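Local coordinates for protein N-acetylglucosamine-6-phosphate deacetylase (Thermotoga maritima, PDB 1O12) that probably removes the acetyl group from N-acetylglucosamine 6-phosphate with the help of a metal ion bound in its active site, at residues D69-D74 / K103-K108; E154-A159 / V178-V183; H61-V66 / T93-S98. All blocks are in the same frame, centred on the assembly; numbering follows the deposited sequence.

Contact 1: D69-D74 / K103-K108; sequences DTMNCD and KEILRK
The flat carboxylate of Glu104 approaches the facing loop through one oxygen: OE1 stands 4.4 Å from Cys73 SG and forms a salt bridge within the helix to Lys108 NZ. One face of the Arg107 guanidinium lies over Glu104 CA, nearer the rim of the group than its centre. Across the gap, Asn72 ND2 reaches Asp69 OD2 from above the carboxylate plane, while Asp69 N bonds to Asp74 OD2, so the turn is braced from within.

The pairing itself is a worked case of loop-to-helix packing without a hydrogen bond. Cys73 SG settles against Lys108 CD at 3.6 Å, where the extended lysine offers methylenes, and against Ile105 CG1 at 3.9 Å. Ile105 CG1 is anti to the carbonyl carbon (chi1 -71°), and CD1, carried on by an anti chi2 of 162°, meets the selenium of Met71, a selenomethionine, at 3.8 Å. Ile105 CG2 meets Thr70 CG2 at 4.2 Å, the two side chains crossing at about a right angle. The hydroxyl of Thr70 is hydrogen-bonded to His63 O. In this amidohydrolase barrel the contact sets the loop between strand 68-69 and helix 75-83 against helix 99-115, with Met78 beside Thr70 and Phe75 beside Lys108.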
ATOM      1  N   ASP A  69      20.197 -25.459 -15.285  1.00 49.24           N
ATOM      2  CA  ASP A  69      20.533 -24.225 -14.577  1.00 49.23           C
ATOM      3  C   ASP A  69      21.191 -23.269 -15.544  1.00 48.28           C
ATOM      4  O   ASP A  69      21.704 -23.661 -16.590  1.00 46.53           O
ATOM      5  CB  ASP A  69      21.573 -24.417 -13.467  1.00 53.45           C
ATOM      6  CG  ASP A  69      21.480 -25.746 -12.775  1.00 58.30           C
ATOM      7  OD1 ASP A  69      21.122 -25.745 -11.566  1.00 61.10           O
ATOM      8  OD2 ASP A  69      21.787 -26.786 -13.425  1.00 60.56           O
ATOM      9  N   THR A  70      21.222 -22.010 -15.137  1.00 47.07           N
ATOM     10  CA  THR A  70      21.846 -20.964 -15.905  1.00 46.48           C
ATOM     11  C   THR A  70      23.351 -21.009 -15.573  1.00 48.00           C
ATOM     12  O   THR A  70      24.196 -20.607 -16.385  1.00 46.87           O
ATOM     13  CB  THR A  70      21.205 -19.604 -15.524  1.00 45.55           C
ATOM     14  OG1 THR A  70      19.858 -19.584 -16.007  1.00 43.95           O
ATOM     15  CG2 THR A  70      21.979 -18.420 -16.100  1.00 42.78           C
HETATM   16  N   MSE A  71      23.688 -21.520 -14.390  1.00 49.20           N
HETATM   17  CA  MSE A  71      25.090 -21.604 -14.001  1.00 51.00           C
HETATM   18  C   MSE A  71      25.868 -22.595 -14.882  1.00 49.18           C
HETATM   19  O   MSE A  71      27.069 -22.427 -15.103  1.00 48.91           O
HETATM   20  CB  MSE A  71      25.228 -21.967 -12.512  1.00 55.94           C
HETATM   21  CG  MSE A  71      24.757 -20.866 -11.538  1.00 62.32           C
HETATM   22 SE   MSE A  71      25.217 -18.966 -11.994  1.00 75.47          SE
HETATM   23  CE  MSE A  71      26.881 -18.750 -10.987  1.00 69.37           C
ATOM     24  N   ASN A  72      25.181 -23.609 -15.402  1.00 47.70           N
ATOM     25  CA  ASN A  72      25.811 -24.600 -16.274  1.00 46.55           C
ATOM     26  C   ASN A  72      25.463 -24.332 -17.743  1.00 45.19           C
ATOM     27  O   ASN A  72      25.857 -25.073 -18.634  1.00 46.09           O
ATOM     28  CB  ASN A  72      25.393 -26.012 -15.836  1.00 49.57           C
ATOM     29  CG  ASN A  72      25.885 -26.354 -14.401  1.00 53.98           C
ATOM     30  OD1 ASN A  72      27.100 -26.508 -14.159  1.00 56.32           O
ATOM     31  ND2 ASN A  72      24.948 -26.451 -13.451  1.00 52.71           N
ATOM     32  N   CYS A  73      24.715 -23.256 -17.969  1.00 42.76           N
ATOM     33  CA  CYS A  73      24.319 -22.795 -19.286  1.00 40.45           C
ATOM     34  C   CYS A  73      23.528 -23.779 -20.090  1.00 41.14           C
ATOM     35  O   CYS A  73      23.776 -23.953 -21.281  1.00 38.67           O
ATOM     36  CB  CYS A  73      25.539 -22.374 -20.080  1.00 40.63           C
ATOM     37  SG  CYS A  73      26.592 -21.172 -19.223  1.00 44.98           S
ATOM     38  N   ASP A  74      22.560 -24.416 -19.439  1.00 41.57           N
ATOM     39  CA  ASP A  74      21.706 -25.383 -20.110  1.00 42.50           C
ATOM     40  C   ASP A  74      20.554 -24.642 -20.779  1.00 41.51           C
ATOM     41  O   ASP A  74      19.393 -24.896 -20.495  1.00 43.41           O
ATOM     42  CB  ASP A  74      21.159 -26.384 -19.093  1.00 43.96           C
ATOM     43  CG  ASP A  74      22.251 -26.988 -18.237  1.00 45.58           C
ATOM     44  OD1 ASP A  74      23.125 -27.677 -18.806  1.00 49.10           O
ATOM     45  OD2 ASP A  74      22.244 -26.777 -17.001  1.00 44.56           O
ATOM     46  N   LYS A 103      31.469 -13.809 -17.198  1.00 47.93           N
ATOM     47  CA  LYS A 103      31.964 -13.705 -18.575  1.00 45.18           C
ATOM     48  C   LYS A 103      31.667 -14.970 -19.351  1.00 42.93           C
ATOM     49  O   LYS A 103      31.303 -14.897 -20.522  1.00 41.77           O
ATOM     50  CB  LYS A 103      33.474 -13.449 -18.621  1.00 46.00           C
ATOM     51  CG  LYS A 103      33.944 -12.133 -17.978  1.00 49.56           C
ATOM     52  CD  LYS A 103      35.085 -11.501 -18.804  1.00 52.46           C
ATOM     53  CE  LYS A 103      36.243 -12.488 -19.066  1.00 54.27           C
ATOM     54  NZ  LYS A 103      37.116 -12.158 -20.254  1.00 54.57           N
ATOM     55  N   GLU A 104      31.809 -16.122 -18.696  1.00 40.58           N
ATOM     56  CA  GLU A 104      31.550 -17.406 -19.335  1.00 40.21           C
ATOM     57  C   GLU A 104      30.059 -17.618 -19.611  1.00 39.26           C
ATOM     58  O   GLU A 104      29.682 -18.182 -20.641  1.00 39.83           O
ATOM     59  CB  GLU A 104      32.072 -18.564 -18.473  1.00 42.60           C
ATOM     60  CG  GLU A 104      31.897 -19.966 -19.109  1.00 48.80           C
ATOM     61  CD  GLU A 104      31.210 -20.977 -18.172  1.00 53.56           C
ATOM     62  OE1 GLU A 104      30.871 -22.107 -18.614  1.00 55.45           O
ATOM     63  OE2 GLU A 104      31.003 -20.643 -16.982  1.00 57.28           O
ATOM     64  N   ILE A 105      29.201 -17.175 -18.698  1.00 37.10           N
ATOM     65  CA  ILE A 105      27.776 -17.353 -18.919  1.00 35.59           C
ATOM     66  C   ILE A 105      27.301 -16.406 -20.031  1.00 36.54           C
ATOM     67  O   ILE A 105      26.517 -16.803 -20.898  1.00 34.65           O
ATOM     68  CB  ILE A 105      27.000 -17.144 -17.618  1.00 33.61           C
ATOM     69  CG1 ILE A 105      27.290 -18.334 -16.699  1.00 31.24           C
ATOM     70  CG2 ILE A 105      25.495 -17.050 -17.907  1.00 32.61           C
ATOM     71  CD1 ILE A 105      26.986 -18.113 -15.269  1.00 29.73           C
ATOM     72  N   LEU A 106      27.803 -15.167 -20.021  1.00 35.60           N
ATOM     73  CA  LEU A 106      27.442 -14.221 -21.055  1.00 34.51           C
ATOM     74  C   LEU A 106      27.971 -14.734 -22.411  1.00 35.52           C
ATOM     75  O   LEU A 106      27.300 -14.620 -23.438  1.00 34.36           O
ATOM     76  CB  LEU A 106      28.024 -12.843 -20.733  1.00 32.01           C
ATOM     77  CG  LEU A 106      27.337 -12.119 -19.569  1.00 32.68           C
ATOM     78  CD1 LEU A 106      28.070 -10.811 -19.269  1.00 28.79           C
ATOM     79  CD2 LEU A 106      25.846 -11.831 -19.912  1.00 31.25           C
ATOM     80  N   ARG A 107      29.155 -15.341 -22.399  1.00 35.66           N
ATOM     81  CA  ARG A 107      29.777 -15.829 -23.621  1.00 37.02           C
ATOM     82  C   ARG A 107      29.026 -16.996 -24.256  1.00 36.30           C
ATOM     83  O   ARG A 107      28.836 -17.027 -25.475  1.00 34.89           O
ATOM     84  CB  ARG A 107      31.232 -16.220 -23.332  1.00 40.15           C
ATOM     85  CG  ARG A 107      32.063 -16.618 -24.534  1.00 43.78           C
ATOM     86  CD  ARG A 107      33.531 -16.822 -24.120  1.00 47.23           C
ATOM     87  NE  ARG A 107      33.680 -17.847 -23.078  1.00 49.56           N
ATOM     88  CZ  ARG A 107      34.181 -17.632 -21.851  1.00 50.07           C
ATOM     89  NH1 ARG A 107      34.603 -16.412 -21.469  1.00 46.05           N
ATOM     90  NH2 ARG A 107      34.251 -18.654 -20.993  1.00 48.48           N
ATOM     91  N   LYS A 108      28.594 -17.951 -23.439  1.00 36.48           N
ATOM     92  CA  LYS A 108      27.865 -19.090 -23.964  1.00 37.60           C
ATOM     93  C   LYS A 108      26.439 -18.742 -24.396  1.00 38.66           C
ATOM     94  O   LYS A 108      25.877 -19.361 -25.317  1.00 39.59           O
ATOM     95  CB  LYS A 108      27.834 -20.199 -22.937  1.00 39.08           C
ATOM     96  CG  LYS A 108      29.180 -20.869 -22.693  1.00 41.16           C
ATOM     97  CD  LYS A 108      28.952 -22.094 -21.792  1.00 42.01           C
ATOM     98  CE  LYS A 108      30.239 -22.804 -21.411  1.00 42.26           C
ATOM     99  NZ  LYS A 108      29.940 -24.164 -20.854  1.00 44.63           N
TER

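Contact 2: E154-A159 / V178-V183; sequences EIDSPA and VKRDIV
Arg180 NH1 is gripped by two main-chain oxygens, Ile155 O at 3.0 Å and Leu152 O, the latter in the last residue of helix 149-152. In the TIM-barrel fold of the amidohydrolases this is the approach to two neighbouring parallel strands, 159-164 and 183-186, at their N-terminal ends, away from the end where the family keeps its metal. It illustrates how an arginine can gather main-chain carbonyls from a helix end and the loop after it: the chain runs extended from CG to NE, and Ile155 O meets the guanidinium at its edge, close to the plane, with an N-H...O angle of 144°.

Asp156 crosses Arg180 at about a right angle, yet the two charges do not pair. Asp156 OD2 instead rests 3.7 Å from Arg180 CB and accepts a bond from Ser157 N, which comes from above the carboxylate plane. A negative charge this close may still favour the guanidinium electrostatically. The loop then turns through a cis peptide bond before Pro158.

Next to these polar groups is an apolar patch centred on Ile182, whose CD1 is anti to CA (chi2 -178°) and meets both Ile155 CG2, at 3.7 Å, and Ala159 CB, at 3.8 Å. The two isoleucines cross at about a right angle, and Leu126 of strand 121-127 packs on both Ile155 and Ala159. A single water ties the segments together again, donating to Ala159 O at 3.0 Å and to Arg180 O at 2.7 Å.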
ATOM      1  N   GLU A 154      32.857  -5.549 -18.515  1.00 42.48           N
ATOM      2  CA  GLU A 154      32.540  -6.888 -18.987  1.00 42.97           C
ATOM      3  C   GLU A 154      31.025  -7.106 -19.130  1.00 42.55           C
ATOM      4  O   GLU A 154      30.594  -8.153 -19.599  1.00 43.25           O
ATOM      5  CB  GLU A 154      33.104  -7.939 -18.033  1.00 45.51           C
ATOM      6  CG  GLU A 154      34.611  -7.941 -17.906  1.00 47.52           C
ATOM      7  CD  GLU A 154      35.301  -8.212 -19.218  1.00 50.02           C
ATOM      8  OE1 GLU A 154      36.316  -7.549 -19.476  1.00 51.52           O
ATOM      9  OE2 GLU A 154      34.845  -9.091 -19.991  1.00 52.31           O
ATOM     10  N   ILE A 155      30.216  -6.121 -18.754  1.00 41.60           N
ATOM     11  CA  ILE A 155      28.763  -6.271 -18.826  1.00 40.33           C
ATOM     12  C   ILE A 155      28.170  -5.604 -20.051  1.00 40.89           C
ATOM     13  O   ILE A 155      28.149  -4.378 -20.152  1.00 41.28           O
ATOM     14  CB  ILE A 155      28.078  -5.682 -17.582  1.00 37.84           C
ATOM     15  CG1 ILE A 155      28.629  -6.351 -16.320  1.00 37.57           C
ATOM     16  CG2 ILE A 155      26.595  -5.862 -17.684  1.00 33.36           C
ATOM     17  CD1 ILE A 155      28.103  -5.744 -14.993  1.00 37.20           C
ATOM     18  N   ASP A 156      27.660  -6.424 -20.962  1.00 40.25           N
ATOM     19  CA  ASP A 156      27.075  -5.931 -22.194  1.00 40.75           C
ATOM     20  C   ASP A 156      26.303  -7.096 -22.830  1.00 40.15           C
ATOM     21  O   ASP A 156      26.179  -8.173 -22.236  1.00 39.37           O
ATOM     22  CB  ASP A 156      28.205  -5.450 -23.132  1.00 43.40           C
ATOM     23  CG  ASP A 156      27.710  -4.504 -24.242  1.00 46.34           C
ATOM     24  OD1 ASP A 156      28.579  -3.860 -24.889  1.00 48.69           O
ATOM     25  OD2 ASP A 156      26.476  -4.403 -24.472  1.00 46.24           O
ATOM     26  N   SER A 157      25.797  -6.890 -24.043  1.00 39.20           N
ATOM     27  CA  SER A 157      25.043  -7.936 -24.719  1.00 36.81           C
ATOM     28  C   SER A 157      25.883  -9.182 -24.564  1.00 35.71           C
ATOM     29  O   SER A 157      27.094  -9.134 -24.765  1.00 37.39           O
ATOM     30  CB  SER A 157      24.848  -7.578 -26.196  1.00 35.62           C
ATOM     31  OG  SER A 157      23.737  -8.265 -26.737  1.00 32.95           O
ATOM     32  N   PRO A 158      25.254 -10.328 -24.266  1.00 34.81           N
ATOM     33  CA  PRO A 158      23.810 -10.501 -24.083  1.00 35.08           C
ATOM     34  C   PRO A 158      23.159 -10.233 -22.708  1.00 33.96           C
ATOM     35  O   PRO A 158      22.115 -10.796 -22.400  1.00 33.36           O
ATOM     36  CB  PRO A 158      23.585 -11.933 -24.559  1.00 34.30           C
ATOM     37  CG  PRO A 158      24.791 -12.624 -24.040  1.00 35.21           C
ATOM     38  CD  PRO A 158      25.928 -11.637 -24.340  1.00 33.44           C
ATOM     39  N   ALA A 159      23.762  -9.397 -21.879  1.00 33.12           N
ATOM     40  CA  ALA A 159      23.107  -9.076 -20.615  1.00 32.55           C
ATOM     41  C   ALA A 159      21.895  -8.237 -21.039  1.00 32.98           C
ATOM     42  O   ALA A 159      21.998  -7.417 -21.959  1.00 32.78           O
ATOM     43  CB  ALA A 159      24.026  -8.251 -19.724  1.00 30.98           C
ATOM     44  N   VAL A 178      22.383   1.220 -18.952  1.00 36.86           N
ATOM     45  CA  VAL A 178      21.129   1.378 -19.661  1.00 37.71           C
ATOM     46  C   VAL A 178      21.306   1.674 -21.144  1.00 39.17           C
ATOM     47  O   VAL A 178      20.511   1.210 -21.970  1.00 40.12           O
ATOM     48  CB  VAL A 178      20.259   2.458 -19.003  1.00 37.99           C
ATOM     49  CG1 VAL A 178      18.943   2.648 -19.783  1.00 35.35           C
ATOM     50  CG2 VAL A 178      19.953   2.038 -17.567  1.00 37.53           C
ATOM     51  N   LYS A 179      22.347   2.419 -21.496  1.00 40.33           N
ATOM     52  CA  LYS A 179      22.578   2.749 -22.905  1.00 41.80           C
ATOM     53  C   LYS A 179      23.017   1.505 -23.669  1.00 41.99           C
ATOM     54  O   LYS A 179      23.102   1.535 -24.885  1.00 41.47           O
ATOM     55  CB  LYS A 179      23.641   3.860 -23.056  1.00 43.96           C
ATOM     56  CG  LYS A 179      25.056   3.416 -22.659  1.00 47.84           C
ATOM     57  CD  LYS A 179      26.067   4.567 -22.450  1.00 49.57           C
ATOM     58  CE  LYS A 179      27.422   3.995 -21.923  1.00 52.12           C
ATOM     59  NZ  LYS A 179      28.456   5.021 -21.488  1.00 52.83           N
ATOM     60  N   ARG A 180      23.281   0.408 -22.955  1.00 42.45           N
ATOM     61  CA  ARG A 180      23.706  -0.840 -23.590  1.00 40.97           C
ATOM     62  C   ARG A 180      22.554  -1.838 -23.762  1.00 40.51           C
ATOM     63  O   ARG A 180      22.779  -3.048 -23.973  1.00 39.01           O
ATOM     64  CB  ARG A 180      24.829  -1.490 -22.788  1.00 41.49           C
ATOM     65  CG  ARG A 180      25.950  -0.549 -22.488  1.00 42.54           C
ATOM     66  CD  ARG A 180      27.034  -1.215 -21.672  1.00 43.14           C
ATOM     67  NE  ARG A 180      27.903  -0.192 -21.113  1.00 45.06           N
ATOM     68  CZ  ARG A 180      29.019  -0.438 -20.443  1.00 45.10           C
ATOM     69  NH1 ARG A 180      29.419  -1.687 -20.242  1.00 43.74           N
ATOM     70  NH2 ARG A 180      29.732   0.578 -19.981  1.00 45.47           N
ATOM     71  N   ASP A 181      21.326  -1.319 -23.686  1.00 38.71           N
ATOM     72  CA  ASP A 181      20.126  -2.146 -23.847  1.00 38.19           C
ATOM     73  C   ASP A 181      19.998  -3.101 -22.662  1.00 35.37           C
ATOM     74  O   ASP A 181      19.646  -4.266 -22.815  1.00 33.58           O
ATOM     75  CB  ASP A 181      20.194  -2.934 -25.165  1.00 39.65           C
ATOM     76  CG  ASP A 181      18.811  -3.339 -25.689  1.00 44.52           C
ATOM     77  OD1 ASP A 181      18.742  -4.188 -26.620  1.00 48.36           O
ATOM     78  OD2 ASP A 181      17.790  -2.808 -25.182  1.00 45.83           O
ATOM     79  N   ILE A 182      20.335  -2.593 -21.482  1.00 33.72           N
ATOM     80  CA  ILE A 182      20.227  -3.355 -20.247  1.00 32.61           C
ATOM     81  C   ILE A 182      19.247  -2.625 -19.305  1.00 32.03           C
ATOM     82  O   ILE A 182      19.385  -1.423 -19.080  1.00 30.83           O
ATOM     83  CB  ILE A 182      21.606  -3.498 -19.559  1.00 31.94           C
ATOM     84  CG1 ILE A 182      22.578  -4.230 -20.491  1.00 29.20           C
ATOM     85  CG2 ILE A 182      21.450  -4.217 -18.226  1.00 29.76           C
ATOM     86  CD1 ILE A 182      23.956  -4.475 -19.888  1.00 26.78           C
ATOM     87  N   VAL A 183      18.245  -3.345 -18.799  1.00 31.23           N
ATOM     88  CA  VAL A 183      17.270  -2.762 -17.886  1.00 30.72           C
ATOM     89  C   VAL A 183      17.771  -2.923 -16.441  1.00 31.84           C
ATOM     90  O   VAL A 183      18.148  -4.024 -16.037  1.00 30.38           O
ATOM     91  CB  VAL A 183      15.866  -3.469 -17.994  1.00 31.33           C
ATOM     92  CG1 VAL A 183      14.925  -2.939 -16.896  1.00 29.84           C
ATOM     93  CG2 VAL A 183      15.235  -3.251 -19.381  1.00 27.74           C
TER
HETATM   94  O   HOH W   1      22.509  -5.736 -24.382  1.00 50.51           O

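Contact 3: H61-V66 / T93-S98; sequences HIHGVV and TTVSTS
Thr93 has the largest share of this contact, set against the pair His61 and His63 of the His-X-His motif that follows the first barrel strand in amidohydrolases. Its hydroxyl works as a junction: OG1 accepts Ile62 N at 3.0 Å, with an N-H...O angle of 137°, and is also bonded to Leu91 O. Torsion explains the division of labour, for CG2 is anti to the backbone N while OG1 stands beside it (chi1 -44°), which sends the methyl to His61, 3.6 Å from CD2, and the hydroxyl to the main chain. Thr93 N returns a straighter bond to Ile62 O, approaching from above the carbonyl plane.

His63 is the second large contributor. Its NE2 bonds to Asp267 OD1, the predicted proton donor/acceptor, and ND1 makes a weak bond of 3.4 Å to Thr93 O. Val95 CG1 packs obliquely against the same ring, 3.7 Å from ND1, the two side chains crossing at about a right angle.

His61 belongs to the second shell of the metal site. The iron is bound by Glu127, His188 and His209, and His61 NE2 bonds to Glu127 OE1 while ND1 is held by Glu237, an arrangement that fixes the ring's rotation and probably helps orient the metal-binding carboxylate. As a worked example, one threonine here serves both histidines of a motif. At the edge of the His63 ring, and in its plane, Thr94 O lies 3.7 Å from CE1.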
ATOM      1  N   HIS A  61      12.860 -13.589 -15.145  1.00 31.29           N
ATOM      2  CA  HIS A  61      13.555 -14.000 -13.934  1.00 31.94           C
ATOM      3  C   HIS A  61      13.378 -15.477 -13.623  1.00 33.75           C
ATOM      4  O   HIS A  61      12.439 -15.850 -12.925  1.00 35.43           O
ATOM      5  CB  HIS A  61      13.044 -13.166 -12.751  1.00 30.58           C
ATOM      6  CG  HIS A  61      13.932 -13.214 -11.554  1.00 31.87           C
ATOM      7  ND1 HIS A  61      13.826 -12.320 -10.512  1.00 32.68           N
ATOM      8  CD2 HIS A  61      14.947 -14.050 -11.226  1.00 32.67           C
ATOM      9  CE1 HIS A  61      14.735 -12.598  -9.594  1.00 29.73           C
ATOM     10  NE2 HIS A  61      15.429 -13.642 -10.004  1.00 32.07           N
ATOM     11  N   ILE A  62      14.277 -16.309 -14.147  1.00 34.18           N
ATOM     12  CA  ILE A  62      14.259 -17.753 -13.900  1.00 33.60           C
ATOM     13  C   ILE A  62      15.706 -18.272 -13.939  1.00 34.70           C
ATOM     14  O   ILE A  62      16.420 -18.044 -14.914  1.00 35.24           O
ATOM     15  CB  ILE A  62      13.385 -18.521 -14.958  1.00 32.81           C
ATOM     16  CG1 ILE A  62      13.596 -20.036 -14.826  1.00 31.49           C
ATOM     17  CG2 ILE A  62      13.703 -18.065 -16.357  1.00 28.56           C
ATOM     18  CD1 ILE A  62      12.703 -20.865 -15.755  1.00 28.33           C
ATOM     19  N   HIS A  63      16.113 -18.985 -12.889  1.00 34.21           N
ATOM     20  CA  HIS A  63      17.469 -19.533 -12.764  1.00 35.69           C
ATOM     21  C   HIS A  63      17.671 -20.858 -13.502  1.00 36.39           C
ATOM     22  O   HIS A  63      18.670 -21.068 -14.177  1.00 35.61           O
ATOM     23  CB  HIS A  63      17.791 -19.737 -11.272  1.00 35.85           C
ATOM     24  CG  HIS A  63      17.595 -18.506 -10.450  1.00 35.10           C
ATOM     25  ND1 HIS A  63      18.527 -17.495 -10.403  1.00 35.86           N
ATOM     26  CD2 HIS A  63      16.526 -18.063  -9.743  1.00 37.52           C
ATOM     27  CE1 HIS A  63      18.041 -16.481  -9.707  1.00 37.11           C
ATOM     28  NE2 HIS A  63      16.827 -16.798  -9.299  1.00 37.13           N
ATOM     29  N   GLY A  64      16.699 -21.752 -13.346  1.00 37.43           N
ATOM     30  CA  GLY A  64      16.769 -23.060 -13.946  1.00 37.48           C
ATOM     31  C   GLY A  64      15.422 -23.703 -13.738  1.00 39.57           C
ATOM     32  O   GLY A  64      14.534 -23.095 -13.123  1.00 39.50           O
ATOM     33  N   VAL A  65      15.256 -24.917 -14.261  1.00 38.93           N
ATOM     34  CA  VAL A  65      13.999 -25.638 -14.139  1.00 38.24           C
ATOM     35  C   VAL A  65      14.234 -27.072 -14.647  1.00 39.23           C
ATOM     36  O   VAL A  65      15.032 -27.274 -15.557  1.00 39.64           O
ATOM     37  CB  VAL A  65      12.871 -24.908 -14.964  1.00 36.50           C
ATOM     38  CG1 VAL A  65      13.251 -24.830 -16.441  1.00 35.96           C
ATOM     39  CG2 VAL A  65      11.548 -25.631 -14.808  1.00 36.14           C
ATOM     40  N   VAL A  66      13.556 -28.054 -14.042  1.00 40.60           N
ATOM     41  CA  VAL A  66      13.669 -29.487 -14.405  1.00 41.69           C
ATOM     42  C   VAL A  66      15.104 -30.011 -14.643  1.00 42.65           C
ATOM     43  O   VAL A  66      15.374 -30.741 -15.607  1.00 42.93           O
ATOM     44  CB  VAL A  66      12.775 -29.837 -15.656  1.00 40.88           C
ATOM     45  CG1 VAL A  66      11.301 -29.834 -15.281  1.00 38.20           C
ATOM     46  CG2 VAL A  66      12.998 -28.826 -16.769  1.00 42.23           C
ATOM     47  N   THR A  93      18.652 -16.255 -15.652  1.00 32.74           N
ATOM     48  CA  THR A  93      19.098 -15.415 -14.555  1.00 33.78           C
ATOM     49  C   THR A  93      20.195 -16.030 -13.728  1.00 34.82           C
ATOM     50  O   THR A  93      20.138 -17.199 -13.367  1.00 37.85           O
ATOM     51  CB  THR A  93      17.880 -15.082 -13.650  1.00 33.57           C
ATOM     52  OG1 THR A  93      16.768 -14.750 -14.496  1.00 32.53           O
ATOM     53  CG2 THR A  93      18.175 -13.904 -12.713  1.00 31.12           C
ATOM     54  N   THR A  94      21.193 -15.228 -13.411  1.00 35.01           N
ATOM     55  CA  THR A  94      22.314 -15.702 -12.616  1.00 34.73           C
ATOM     56  C   THR A  94      22.100 -15.354 -11.154  1.00 36.06           C
ATOM     57  O   THR A  94      21.104 -14.730 -10.781  1.00 35.77           O
ATOM     58  CB  THR A  94      23.596 -15.007 -13.062  1.00 34.85           C
ATOM     59  OG1 THR A  94      23.435 -13.586 -12.911  1.00 35.38           O
ATOM     60  CG2 THR A  94      23.893 -15.317 -14.528  1.00 31.12           C
ATOM     61  N   VAL A  95      23.032 -15.788 -10.316  1.00 37.21           N
ATOM     62  CA  VAL A  95      23.002 -15.426  -8.905  1.00 38.29           C
ATOM     63  C   VAL A  95      24.371 -14.763  -8.681  1.00 38.83           C
ATOM     64  O   VAL A  95      25.160 -14.689  -9.615  1.00 39.39           O
ATOM     65  CB  VAL A  95      22.829 -16.657  -7.996  1.00 38.28           C
ATOM     66  CG1 VAL A  95      21.423 -17.183  -8.127  1.00 39.07           C
ATOM     67  CG2 VAL A  95      23.831 -17.732  -8.360  1.00 39.31           C
ATOM     68  N   SER A  96      24.650 -14.254  -7.483  1.00 39.65           N
ATOM     69  CA  SER A  96      25.956 -13.643  -7.232  1.00 40.03           C
ATOM     70  C   SER A  96      27.055 -14.675  -7.516  1.00 40.89           C
ATOM     71  O   SER A  96      26.958 -15.851  -7.131  1.00 38.55           O
ATOM     72  CB  SER A  96      26.062 -13.154  -5.792  1.00 38.32           C
ATOM     73  OG  SER A  96      25.196 -12.055  -5.587  1.00 38.93           O
ATOM     74  N   THR A  97      28.097 -14.225  -8.207  1.00 41.99           N
ATOM     75  CA  THR A  97      29.172 -15.125  -8.565  1.00 43.08           C
ATOM     76  C   THR A  97      30.442 -14.370  -8.964  1.00 42.38           C
ATOM     77  O   THR A  97      30.544 -13.157  -8.769  1.00 41.68           O
ATOM     78  CB  THR A  97      28.683 -16.064  -9.713  1.00 44.00           C
ATOM     79  OG1 THR A  97      29.562 -17.193  -9.814  1.00 46.69           O
ATOM     80  CG2 THR A  97      28.598 -15.297 -11.062  1.00 41.91           C
ATOM     81  N   SER A  98      31.408 -15.087  -9.522  1.00 42.69           N
ATOM     82  CA  SER A  98      32.670 -14.461  -9.929  1.00 43.17           C
ATOM     83  C   SER A  98      32.608 -13.753 -11.283  1.00 43.92           C
ATOM     84  O   SER A  98      31.809 -14.111 -12.138  1.00 45.57           O
ATOM     85  CB  SER A  98      33.793 -15.516  -9.962  1.00 41.15           C
ATOM     86  OG  SER A  98      33.443 -16.661 -10.728  1.00 39.12           O
TER

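Overall arrangement
Contact 3 opens first along the chain and interlocks with contact 1, their segments alternating in the order 61-66, 69-74, 93-98 and 103-108; contact 2 follows in series. The centres of contacts 1 and 3 are about 9 Å apart and the two touch, Thr70 and Met71 resting on residues of contact 3. The centre of contact 2 is about 16 Å from that of contact 1 and about 17 Å from that of contact 3, whose nearest atoms are about 9 Å away. Helix 99-115 joins contacts 1 and 2, since Leu106 packs on Pro158 and Ala159. Contact 3 lies beside the metal site, contact 1 next to it, and contact 2 where strands 159-164 and 183-186 begin.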